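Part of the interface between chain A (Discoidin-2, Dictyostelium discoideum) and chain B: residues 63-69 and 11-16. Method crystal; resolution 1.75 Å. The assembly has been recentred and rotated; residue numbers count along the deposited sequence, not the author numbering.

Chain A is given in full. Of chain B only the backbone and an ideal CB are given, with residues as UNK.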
# COMPACT_ATOMS: atom_id res chain seq x y z
N ILE A 63 3.22 -23.88 0.11
CA ILE A 63 2.57 -22.77 0.81
C ILE A 63 2.84 -21.53 -0.03
O ILE A 63 3.98 -21.28 -0.43
CB ILE A 63 3.10 -22.52 2.24
CG1 ILE A 63 3.08 -23.79 3.09
CG2 ILE A 63 2.29 -21.37 2.92
CD1 ILE A 63 3.76 -23.60 4.44
N VAL A 64 1.78 -20.77 -0.30
CA VAL A 64 1.88 -19.46 -0.93
C VAL A 64 1.84 -18.42 0.18
O VAL A 64 1.01 -18.52 1.09
CB VAL A 64 0.68 -19.17 -1.87
CG1 VAL A 64 0.87 -17.81 -2.54
CG2 VAL A 64 0.53 -20.28 -2.89
N ALA A 65 2.76 -17.45 0.09
CA ALA A 65 2.79 -16.30 1.00
C ALA A 65 2.58 -15.05 0.17
O ALA A 65 3.26 -14.86 -0.85
CB ALA A 65 4.11 -16.25 1.70
N GLY A 66 1.63 -14.21 0.56
CA GLY A 66 1.33 -13.07 -0.28
C GLY A 66 0.88 -11.83 0.47
O GLY A 66 0.44 -11.90 1.64
N SER A 67 1.01 -10.70 -0.22
CA SER A 67 0.35 -9.46 0.17
C SER A 67 0.45 -8.51 -1.03
O SER A 67 1.18 -8.78 -1.98
CB SER A 67 0.98 -8.88 1.43
OG SER A 67 2.19 -8.19 1.14
N ASP A 68 -0.29 -7.40 -0.97
CA ASP A 68 -0.29 -6.39 -2.07
C ASP A 68 1.02 -5.67 -2.32
O ASP A 68 1.22 -5.11 -3.41
CB ASP A 68 -1.29 -5.28 -1.74
CG ASP A 68 -2.67 -5.78 -1.65
OD1 ASP A 68 -3.02 -6.65 -2.48
OD2 ASP A 68 -3.42 -5.31 -0.76
N SER A 69 1.88 -5.59 -1.32
CA SER A 69 3.08 -4.76 -1.44
C SER A 69 4.13 -5.48 -2.26
O SER A 69 4.21 -6.71 -2.26
CB SER A 69 3.64 -4.40 -0.07
OG SER A 69 4.01 -5.57 0.61
N UNK B 11 -7.53 -15.03 -3.76
CA UNK B 11 -7.27 -16.04 -2.73
C UNK B 11 -6.12 -16.95 -3.16
O UNK B 11 -5.28 -17.31 -2.33
CB UNK B 11 -8.53 -16.87 -2.45
N UNK B 12 -6.04 -17.29 -4.45
CA UNK B 12 -4.99 -18.19 -4.94
C UNK B 12 -3.63 -17.56 -4.66
O UNK B 12 -2.68 -18.25 -4.34
CB UNK B 12 -5.16 -18.48 -6.43
N UNK B 13 -3.57 -16.24 -4.77
CA UNK B 13 -2.33 -15.50 -4.59
C UNK B 13 -2.10 -15.03 -3.15
O UNK B 13 -1.13 -14.32 -2.88
CB UNK B 13 -2.32 -14.29 -5.53
N UNK B 14 -2.99 -15.44 -2.25
CA UNK B 14 -2.90 -15.10 -0.82
C UNK B 14 -2.89 -13.56 -0.61
O UNK B 14 -2.10 -13.03 0.16
CB UNK B 14 -1.64 -15.72 -0.21
N UNK B 15 -3.75 -12.86 -1.33
CA UNK B 15 -3.78 -11.39 -1.26
C UNK B 15 -4.78 -10.84 -0.25
O UNK B 15 -4.74 -9.63 0.06
CB UNK B 15 -4.11 -10.82 -2.64
N UNK B 16 -5.70 -11.67 0.22
CA UNK B 16 -6.77 -11.18 1.09
C UNK B 16 -6.81 -11.96 2.39
O UNK B 16 -6.58 -13.16 2.39
CB UNK B 16 -8.12 -11.27 0.38

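Position 11 of chain B opens the segment. Its CB has no atom of the chain A stretch within 5.5 Å, so these coordinates place little constraint on the side chain. Its backbone matters more: phi/psi of -68/-38 suit almost any residue, and its carbonyl accepts a turn hydrogen bond, with N of position 14 lying 3.0 Å from O of position 11. The deposited residue is L11(B), with chi1 m and chi2 t. It makes no contact with the chain A stretch.

Position 12 is the second residue of this type I beta turn, at -60/-36. Its CA-to-CB bond points away from chain A, and many side chains would suit, small or polar ones included. What faces chain A is the carbonyl: O of position 12 lies 4.0 Å from CG1 of V64(A). The residue is A12(B). Its methyl stays 6.9 Å or more from the chain A stretch, so the contact is made by backbone.

Position 13 is the third residue of the turn, at -92/6. Its CB again points away, and chain A offers it no partner. Asn, Asp, Ser or Lys would all be reasonable here, since polar residues are common at this place in a type I turn. The backbone does approach chain A: O of position 13 is 3.8 Å from CA of G66(A) and 4.0 Å from CG1 of V64(A). A CB on G66(A) would fall 2.3 Å from that oxygen, a clash, so the glycine allows the close approach. The residue is N13(B). Its side-chain amide is hydrogen-bonded outside the chain A stretch.

Position 14 has phi/psi of 58/43, the left-handed region. Gly, Asn or Asp would be the first guesses. The CB, however, points toward chain A, where it lies 3.7 Å from N of G66(A) and 4.0 Å from CG1 of V64(A). There is little space beyond it, so Gly, Ala or perhaps Ser fits best. The residue is A14(B). Its methyl makes an apolar contact with V64(A), CB to CG1 at 4.0 Å. Its O lies 3.1 Å from O of G66(A); both are acceptors, so this is no hydrogen bond.

Position 15 has its CB sideways to chain A, 4.3 Å from OD1 of D68(A). Lys or Arg could answer the carboxylate; Leu or Met could instead reach along the backbone of S67(A). The residue is L15(B), chi1 m and chi2 t. The end of its side chain comes nearer than the CB: CD2 is 3.5 Å from O of S67(A) and 4.0 Å from N of D68(A). The leucine packs on the chain and leaves the carboxylate without a charged partner here. A water bridges the backbones, accepting from N of D68(A) at 2.9 Å and donating to O of L15(B) at 3.2 Å.

Position 16 points away, and many residues would do. It is L16(B), which makes no contact with the stretch.

Chain B (11-16) LANALL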
# COMPACT_ATOMS: atom_id res chain seq x y z
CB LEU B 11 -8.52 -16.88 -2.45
CG LEU B 11 -9.80 -16.18 -1.97
CD1 LEU B 11 -10.69 -17.28 -1.34
CD2 LEU B 11 -9.62 -14.97 -1.08
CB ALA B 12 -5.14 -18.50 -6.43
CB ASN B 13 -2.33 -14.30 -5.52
CG ASN B 13 -1.92 -14.68 -6.92
OD1 ASN B 13 -0.72 -14.67 -7.25
ND2 ASN B 13 -2.90 -15.03 -7.77
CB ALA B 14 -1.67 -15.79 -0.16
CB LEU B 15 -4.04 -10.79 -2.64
CG LEU B 15 -2.95 -11.04 -3.69
CD1 LEU B 15 -3.34 -10.49 -5.05
CD2 LEU B 15 -1.59 -10.45 -3.23
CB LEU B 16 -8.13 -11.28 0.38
CG LEU B 16 -8.24 -10.46 -0.90
CD1 LEU B 16 -9.53 -10.80 -1.61
CD2 LEU B 16 -8.16 -8.94 -0.56
O HOH W 1 -2.39 -7.62 0.99
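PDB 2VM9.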